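Local coordinates for SusD-like carbohydrate binding protein (Bacteroides vulgatus, PDB 3LEW) that probably binds carbohydrate at the outer membrane as a SusD-family protein, with a likely role in nutrient uptake, at residues A[59-64]-A[69-74]; A[453-458]-A[463-468]. One frame throughout, in Å; residues are numbered along the deposited sequence. Where two conformers were deposited one is given.

Contact 1 (A[59-64]-A[69-74]); sequences VVLNSK and THNEFS
A buried side-chain-to-backbone contact ties the short strand 59-61 to the short helix 68-71, with Asn71 gripping the backbone of Val59 and Leu61. Its amide spends both ends on the strand. ND2 donates to Val59 O (3.0 Å), reaching that oxygen from above the carbonyl plane, while OD1 receives Leu61 N at 3.1 Å in a nearly straight bond (171° at the hydrogen) that also comes in well above the plane of the acceptor. Two bonds to one peptide chain fix the rotation of the amide, and the same ND2 also donates to Ala54 O, its strongest polar partner, at the end of helix 46-54. CG lies anti to the backbone N of Asn71 (chi1 -160°), which carries the amide out to the strand. The chain leaves the helix in a Schellman motif, with Phe73 at positive phi (73°) and Ser74 N bonded back to Thr69 O. The strand itself pairs antiparallel with 286-288. Next to these bonds the packing is apolar: Leu61 CB sits 3.6 Å from Asn71 CB, and Leu61 CD2 lies 3.8 Å from that same carbon, the two side chains crossing at a slant.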
ATOM      1  N   VAL A  59       8.630   3.679  10.598  1.00 13.91           N
ATOM      2  CA  VAL A  59       9.644   4.052   9.599  1.00 14.24           C
ATOM      3  C   VAL A  59      10.238   5.395   9.983  1.00 14.73           C
ATOM      4  O   VAL A  59       9.498   6.316  10.332  1.00 14.70           O
ATOM      5  CB  VAL A  59       9.008   4.108   8.174  1.00 14.61           C
ATOM      6  CG1 VAL A  59       9.967   4.707   7.113  1.00 15.53           C
ATOM      7  CG2 VAL A  59       8.517   2.694   7.759  1.00 11.95           C
ATOM      8  N   VAL A  60      11.572   5.464   9.965  1.00 14.05           N
ATOM      9  CA  VAL A  60      12.370   6.664  10.135  0.50 13.67           C
ATOM     10  C   VAL A  60      13.037   7.009   8.798  1.00 13.85           C
ATOM     11  O   VAL A  60      13.801   6.166   8.278  1.00 13.85           O
ATOM     12  CB  VAL A  60      13.521   6.385  11.163  0.50 14.20           C
ATOM     13  CG1 VAL A  60      14.385   7.611  11.387  0.50 12.55           C
ATOM     14  CG2 VAL A  60      12.972   5.837  12.513  0.50 11.44           C
ATOM     15  N   LEU A  61      12.824   8.212   8.293  1.00 14.47           N
ATOM     16  CA  LEU A  61      13.471   8.682   7.081  1.00 13.57           C
ATOM     17  C   LEU A  61      14.806   9.366   7.416  1.00 14.79           C
ATOM     18  O   LEU A  61      14.915  10.150   8.378  1.00 14.14           O
ATOM     19  CB  LEU A  61      12.553   9.618   6.294  1.00 13.18           C
ATOM     20  CG  LEU A  61      11.669   8.995   5.221  1.00 12.60           C
ATOM     21  CD1 LEU A  61      12.441   8.514   3.987  1.00 13.86           C
ATOM     22  CD2 LEU A  61      10.769   7.824   5.790  1.00 12.03           C
ATOM     23  N   ASN A  62      15.825   9.074   6.610  1.00 13.60           N
ATOM     24  CA  ASN A  62      17.030   9.883   6.651  1.00 13.51           C
ATOM     25  C   ASN A  62      16.801  11.208   5.907  1.00 14.83           C
ATOM     26  O   ASN A  62      15.668  11.576   5.550  1.00 15.80           O
ATOM     27  CB  ASN A  62      18.312   9.065   6.243  1.00 11.78           C
ATOM     28  CG  ASN A  62      18.378   8.752   4.766  1.00 13.61           C
ATOM     29  OD1 ASN A  62      17.654   9.368   3.977  1.00 12.49           O
ATOM     30  ND2 ASN A  62      19.248   7.803   4.375  1.00 12.22           N
ATOM     31  N   SER A  63      17.880  11.929   5.686  1.00 15.86           N
ATOM     32  CA  SER A  63      17.931  13.270   5.135  0.50 16.42           C
ATOM     33  C   SER A  63      18.041  13.303   3.614  1.00 16.93           C
ATOM     34  O   SER A  63      18.209  14.384   3.033  1.00 17.25           O
ATOM     35  CB  SER A  63      19.202  13.958   5.669  0.50 16.87           C
ATOM     36  OG  SER A  63      20.389  13.431   5.076  0.50 17.16           O
ATOM     37  N   LYS A  64      18.078  12.137   2.982  1.00 15.99           N
ATOM     38  CA  LYS A  64      18.312  12.109   1.559  1.00 15.77           C
ATOM     39  C   LYS A  64      17.063  12.543   0.794  1.00 16.57           C
ATOM     40  O   LYS A  64      15.958  12.709   1.325  1.00 15.83           O
ATOM     41  CB  LYS A  64      18.768  10.742   1.102  1.00 15.89           C
ATOM     42  CG  LYS A  64      20.043  10.251   1.718  1.00 19.89           C
ATOM     43  CD  LYS A  64      21.240  11.008   1.215  1.00 25.07           C
ATOM     44  CE  LYS A  64      22.467  10.488   1.898  1.00 29.72           C
ATOM     45  NZ  LYS A  64      23.679  11.240   1.548  1.00 35.12           N
ATOM     46  N   THR A  69      10.003  14.777   3.913  1.00 15.40           N
ATOM     47  CA  THR A  69       8.886  15.632   4.262  1.00 14.63           C
ATOM     48  C   THR A  69       7.615  14.803   4.571  1.00 14.33           C
ATOM     49  O   THR A  69       6.779  15.253   5.305  1.00 14.37           O
ATOM     50  CB  THR A  69       8.592  16.705   3.226  1.00 15.38           C
ATOM     51  OG1 THR A  69       8.266  16.091   1.964  1.00 16.11           O
ATOM     52  CG2 THR A  69       9.810  17.700   3.045  1.00 15.85           C
ATOM     53  N   HIS A  70       7.487  13.623   3.990  1.00 14.54           N
ATOM     54  CA  HIS A  70       6.393  12.695   4.281  1.00 14.88           C
ATOM     55  C   HIS A  70       6.523  12.188   5.697  1.00 14.31           C
ATOM     56  O   HIS A  70       5.515  12.130   6.423  1.00 15.14           O
ATOM     57  CB  HIS A  70       6.322  11.505   3.260  1.00 14.31           C
ATOM     58  CG  HIS A  70       6.346  11.941   1.829  1.00 14.39           C
ATOM     59  ND1 HIS A  70       7.429  12.597   1.293  1.00 12.96           N
ATOM     60  CD2 HIS A  70       5.446  11.813   0.819  1.00 12.22           C
ATOM     61  CE1 HIS A  70       7.186  12.877   0.016  1.00 13.90           C
ATOM     62  NE2 HIS A  70       5.994  12.400  -0.304  1.00 14.19           N
ATOM     63  N   ASN A  71       7.751  11.832   6.118  1.00 14.62           N
ATOM     64  CA  ASN A  71       7.987  11.380   7.480  1.00 14.00           C
ATOM     65  C   ASN A  71       7.604  12.474   8.485  1.00 15.26           C
ATOM     66  O   ASN A  71       7.167  12.163   9.587  1.00 15.85           O
ATOM     67  CB  ASN A  71       9.435  10.909   7.618  1.00 13.79           C
ATOM     68  CG  ASN A  71       9.694   9.980   8.805  1.00 13.15           C
ATOM     69  OD1 ASN A  71      10.731  10.134   9.474  1.00 14.80           O
ATOM     70  ND2 ASN A  71       8.839   8.962   9.014  1.00 13.71           N
ATOM     71  N   GLU A  72       7.760  13.732   8.094  1.00 14.74           N
ATOM     72  CA  GLU A  72       7.428  14.913   8.891  0.50 15.79           C
ATOM     73  C   GLU A  72       5.937  15.276   8.893  1.00 16.08           C
ATOM     74  O   GLU A  72       5.499  16.166   9.668  1.00 16.50           O
ATOM     75  CB  GLU A  72       8.117  16.134   8.284  0.50 16.21           C
ATOM     76  CG  GLU A  72       9.596  16.126   8.298  0.50 20.02           C
ATOM     77  CD  GLU A  72      10.164  17.457   7.893  0.50 21.48           C
ATOM     78  OE1 GLU A  72       9.628  18.102   6.970  0.50 24.09           O
ATOM     79  OE2 GLU A  72      11.147  17.877   8.513  0.50 26.77           O
ATOM     80  N   PHE A  73       5.184  14.651   7.992  1.00 14.77           N
ATOM     81  CA  PHE A  73       3.756  14.946   7.737  1.00 15.67           C
ATOM     82  C   PHE A  73       3.495  16.251   6.994  1.00 15.14           C
ATOM     83  O   PHE A  73       2.357  16.756   6.973  1.00 14.45           O
ATOM     84  CB  PHE A  73       2.894  14.849   9.015  1.00 15.79           C
ATOM     85  CG  PHE A  73       2.818  13.465   9.575  1.00 16.31           C
ATOM     86  CD1 PHE A  73       1.892  12.555   9.120  1.00 18.34           C
ATOM     87  CD2 PHE A  73       3.672  13.083  10.572  1.00 16.52           C
ATOM     88  CE1 PHE A  73       1.847  11.254   9.634  1.00 17.18           C
ATOM     89  CE2 PHE A  73       3.638  11.838  11.079  1.00 16.22           C
ATOM     90  CZ  PHE A  73       2.728  10.901  10.617  1.00 16.07           C
ATOM     91  N   SER A  74       4.521  16.833   6.381  1.00 14.81           N
ATOM     92  CA  SER A  74       4.271  18.069   5.628  1.00 16.32           C
ATOM     93  C   SER A  74       3.961  17.875   4.122  1.00 15.52           C
ATOM     94  O   SER A  74       3.341  18.772   3.522  1.00 15.49           O
ATOM     95  CB  SER A  74       5.415  19.049   5.817  1.00 17.54           C
ATOM     96  OG  SER A  74       6.541  18.587   5.164  1.00 21.61           O
TER

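Contact 2 (A[453-458]-A[463-468]); sequences FNFPDK and PNSKYY
Phe455 to Lys458 form a type I beta turn that faces the 463-468 segment across 7.4 Å between Phe455 CA and Tyr467 CA. The rings of Phe455 and Tyr467 are nearly parallel (planes 21° apart) but so offset that they hardly overlap, Tyr467 CD2 lying 3.5 Å from Phe455 CG. The same face of the phenylalanine receives Ser465 OG, 3.3 Å from Phe455 CE2; that hydroxyl oxygen also accepts Tyr467 N in an ST turn. At the edge of Phe455, CZ meets Tyr468 CE1 at 3.5 Å in an offset edge-to-face pair, completing an aromatic cluster. With CG anti to its carbonyl carbon (chi1 -68°), the Tyr467 ring is set between Pro456 CD, a CH-pi contact 3.8 Å from the ring centroid, and the Lys466 stem over the opposite face. Replacing Tyr467 with an alanine would probably strip Pro456 of its aromatic platform and leave one face of Phe455 poorly packed. Farther out, a water accepts from Lys466 NZ and donates to Asp457 OD2, while Asp457 OD1 bonds Ser459 OG. The loops are thus joined mainly by aromatic packing, with the opposite charges of Asp457 and Lys466 linked through water rather than by a direct salt bridge.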
ATOM      1  N   PHE A 453       8.581  13.935  16.003  1.00 14.77           N
ATOM      2  CA  PHE A 453       7.777  13.434  17.137  1.00 15.39           C
ATOM      3  C   PHE A 453       6.383  14.090  17.323  1.00 15.72           C
ATOM      4  O   PHE A 453       5.654  13.785  18.276  1.00 15.61           O
ATOM      5  CB  PHE A 453       8.584  13.678  18.429  1.00 15.85           C
ATOM      6  CG  PHE A 453       9.892  12.964  18.433  1.00 15.01           C
ATOM      7  CD1 PHE A 453       9.929  11.594  18.566  1.00 17.57           C
ATOM      8  CD2 PHE A 453      11.069  13.652  18.218  1.00 21.44           C
ATOM      9  CE1 PHE A 453      11.144  10.898  18.525  1.00 18.58           C
ATOM     10  CE2 PHE A 453      12.289  12.950  18.196  1.00 23.19           C
ATOM     11  CZ  PHE A 453      12.300  11.580  18.347  1.00 20.90           C
ATOM     12  N   ASN A 454       6.066  15.015  16.438  1.00 16.90           N
ATOM     13  CA  ASN A 454       4.788  15.730  16.459  1.00 17.09           C
ATOM     14  C   ASN A 454       4.503  16.233  15.070  1.00 16.57           C
ATOM     15  O   ASN A 454       5.317  16.051  14.160  1.00 17.04           O
ATOM     16  CB  ASN A 454       4.855  16.891  17.448  1.00 16.92           C
ATOM     17  CG  ASN A 454       6.111  17.691  17.284  1.00 21.03           C
ATOM     18  OD1 ASN A 454       7.069  17.510  18.045  1.00 25.24           O
ATOM     19  ND2 ASN A 454       6.157  18.520  16.258  1.00 20.31           N
ATOM     20  N   PHE A 455       3.310  16.814  14.878  1.00 16.61           N
ATOM     21  CA  PHE A 455       2.920  17.328  13.593  1.00 16.48           C
ATOM     22  C   PHE A 455       3.625  18.654  13.315  1.00 17.27           C
ATOM     23  O   PHE A 455       4.176  19.242  14.246  1.00 17.97           O
ATOM     24  CB  PHE A 455       1.401  17.503  13.531  1.00 16.60           C
ATOM     25  CG  PHE A 455       0.655  16.234  13.491  1.00 13.16           C
ATOM     26  CD1 PHE A 455       0.922  15.273  12.499  1.00 14.65           C
ATOM     27  CD2 PHE A 455      -0.374  15.983  14.389  1.00 14.61           C
ATOM     28  CE1 PHE A 455       0.176  14.085  12.429  1.00 13.56           C
ATOM     29  CE2 PHE A 455      -1.131  14.808  14.318  1.00 14.99           C
ATOM     30  CZ  PHE A 455      -0.840  13.843  13.317  1.00 15.37           C
ATOM     31  N   PRO A 456       3.642  19.121  12.053  1.00 17.53           N
ATOM     32  CA  PRO A 456       4.409  20.330  11.735  1.00 18.76           C
ATOM     33  C   PRO A 456       4.026  21.575  12.533  1.00 19.22           C
ATOM     34  O   PRO A 456       4.876  22.426  12.773  1.00 21.42           O
ATOM     35  CB  PRO A 456       4.095  20.547  10.251  1.00 19.66           C
ATOM     36  CG  PRO A 456       3.907  19.242   9.732  1.00 18.62           C
ATOM     37  CD  PRO A 456       3.207  18.453  10.810  1.00 18.03           C
ATOM     38  N   ASP A 457       2.773  21.684  12.965  1.00 18.21           N
ATOM     39  CA  ASP A 457       2.359  22.857  13.754  1.00 18.13           C
ATOM     40  C   ASP A 457       2.499  22.635  15.282  1.00 17.78           C
ATOM     41  O   ASP A 457       1.873  23.339  16.110  1.00 17.04           O
ATOM     42  CB  ASP A 457       0.935  23.212  13.391  1.00 17.46           C
ATOM     43  CG  ASP A 457      -0.072  22.252  13.963  1.00 19.75           C
ATOM     44  OD1 ASP A 457       0.304  21.102  14.298  1.00 20.63           O
ATOM     45  OD2 ASP A 457      -1.254  22.664  14.073  1.00 22.93           O
ATOM     46  N   LYS A 458       3.301  21.631  15.629  1.00 19.16           N
ATOM     47  CA  LYS A 458       3.625  21.215  17.005  1.00 19.68           C
ATOM     48  C   LYS A 458       2.434  20.586  17.727  1.00 19.74           C
ATOM     49  O   LYS A 458       2.493  20.350  18.927  1.00 20.10           O
ATOM     50  CB  LYS A 458       4.194  22.378  17.827  1.00 20.24           C
ATOM     51  CG  LYS A 458       5.357  23.082  17.156  1.00 22.39           C
ATOM     52  CD  LYS A 458       6.494  22.134  16.819  1.00 28.22           C
ATOM     53  CE  LYS A 458       7.869  22.796  17.092  1.00 32.81           C
ATOM     54  NZ  LYS A 458       7.910  24.246  16.670  1.00 36.39           N
ATOM     55  N   PRO A 463      -5.563  10.787  16.763  1.00 15.82           N
ATOM     56  CA  PRO A 463      -6.376  10.244  15.697  1.00 16.44           C
ATOM     57  C   PRO A 463      -7.055  11.324  14.843  1.00 15.14           C
ATOM     58  O   PRO A 463      -7.304  12.448  15.274  1.00 16.27           O
ATOM     59  CB  PRO A 463      -7.454   9.416  16.451  1.00 17.18           C
ATOM     60  CG  PRO A 463      -6.938   9.269  17.836  1.00 19.05           C
ATOM     61  CD  PRO A 463      -6.101  10.457  18.099  1.00 18.02           C
ATOM     62  N   ASN A 464      -7.336  10.960  13.604  1.00 14.39           N
ATOM     63  CA  ASN A 464      -8.174  11.773  12.748  1.00 15.12           C
ATOM     64  C   ASN A 464      -7.619  13.180  12.524  1.00 15.08           C
ATOM     65  O   ASN A 464      -8.358  14.184  12.528  1.00 14.67           O
ATOM     66  CB  ASN A 464      -9.591  11.829  13.295  1.00 15.24           C
ATOM     67  CG  ASN A 464     -10.279  10.465  13.363  1.00 15.93           C
ATOM     68  OD1 ASN A 464     -10.047   9.574  12.539  1.00 16.55           O
ATOM     69  ND2 ASN A 464     -11.154  10.308  14.361  1.00 15.70           N
ATOM     70  N   SER A 465      -6.316  13.261  12.335  1.00 14.20           N
ATOM     71  CA  SER A 465      -5.652  14.543  12.037  1.00 15.24           C
ATOM     72  C   SER A 465      -5.749  14.895  10.570  1.00 15.18           C
ATOM     73  O   SER A 465      -5.579  14.028   9.716  1.00 14.88           O
ATOM     74  CB  SER A 465      -4.164  14.443  12.424  1.00 15.48           C
ATOM     75  OG  SER A 465      -3.421  15.597  12.030  1.00 15.13           O
ATOM     76  N   LYS A 466      -5.902  16.194  10.292  1.00 15.82           N
ATOM     77  CA  LYS A 466      -5.766  16.719   8.931  1.00 16.33           C
ATOM     78  C   LYS A 466      -4.474  16.296   8.258  1.00 15.29           C
ATOM     79  O   LYS A 466      -4.429  16.178   7.053  1.00 15.45           O
ATOM     80  CB  LYS A 466      -5.868  18.268   8.923  1.00 16.51           C
ATOM     81  CG  LYS A 466      -4.684  19.012   9.483  1.00 17.59           C
ATOM     82  CD  LYS A 466      -5.015  20.510   9.702  1.00 18.49           C
ATOM     83  CE  LYS A 466      -3.771  21.298  10.116  1.00 21.27           C
ATOM     84  NZ  LYS A 466      -4.049  22.757  10.435  1.00 21.80           N
ATOM     85  N   TYR A 467      -3.423  16.062   9.034  1.00 13.75           N
ATOM     86  CA  TYR A 467      -2.140  15.695   8.451  1.00 14.40           C
ATOM     87  C   TYR A 467      -2.101  14.279   7.844  1.00 14.55           C
ATOM     88  O   TYR A 467      -1.145  13.932   7.145  1.00 15.54           O
ATOM     89  CB  TYR A 467      -1.009  15.891   9.466  1.00 14.03           C
ATOM     90  CG  TYR A 467      -0.754  17.340   9.793  1.00 15.19           C
ATOM     91  CD1 TYR A 467      -0.068  18.157   8.893  1.00 15.76           C
ATOM     92  CD2 TYR A 467      -1.183  17.913  11.015  1.00 15.69           C
ATOM     93  CE1 TYR A 467       0.164  19.495   9.165  1.00 16.38           C
ATOM     94  CE2 TYR A 467      -0.946  19.247  11.292  1.00 15.98           C
ATOM     95  CZ  TYR A 467      -0.277  20.034  10.360  1.00 16.25           C
ATOM     96  OH  TYR A 467       0.020  21.343  10.629  1.00 17.33           O
ATOM     97  N   TYR A 468      -3.125  13.464   8.125  1.00 13.91           N
ATOM     98  CA  TYR A 468      -3.179  12.110   7.596  1.00 13.33           C
ATOM     99  C   TYR A 468      -3.766  12.016   6.193  1.00 13.90           C
ATOM    100  O   TYR A 468      -3.562  11.027   5.544  1.00 15.10           O
ATOM    101  CB  TYR A 468      -3.997  11.203   8.514  1.00 12.25           C
ATOM    102  CG  TYR A 468      -3.481  11.030   9.932  1.00 12.42           C
ATOM    103  CD1 TYR A 468      -2.109  11.099  10.227  1.00 13.98           C
ATOM    104  CD2 TYR A 468      -4.341  10.632  10.959  1.00 13.03           C
ATOM    105  CE1 TYR A 468      -1.650  10.924  11.523  1.00 14.76           C
ATOM    106  CE2 TYR A 468      -3.885  10.483  12.296  1.00 14.53           C
ATOM    107  CZ  TYR A 468      -2.524  10.578  12.556  1.00 13.81           C
ATOM    108  OH  TYR A 468      -2.027  10.404  13.852  1.00 16.03           O
TER
HETATM  109  O   HOH W   1      -1.955  24.181  11.688  1.00 32.45           O

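How the contacts relate
Contact 1 lies in the N-terminal starch-binding-associated region and contact 2 in the SusD-family region farther along the sequence, yet their centres lie about 13 Å apart on the same side of the chain's centre, and the two touch. The tail of 69-74 makes the junction. Phe73 meets Phe455 edge-to-face, with Phe73 CG 3.9 Å from Phe455 CD1, and thereby extends the aromatic cluster of contact 2. Backbone oxygens also pack there: Phe73 O lies 3.4 Å from Tyr467 CD1, and Glu72 O is equally near Pro456 CD. The helix anchored by contact 1 thus rests on the loop pairing of contact 2, joining sequence-distant parts of this probable carbohydrate-binding protein.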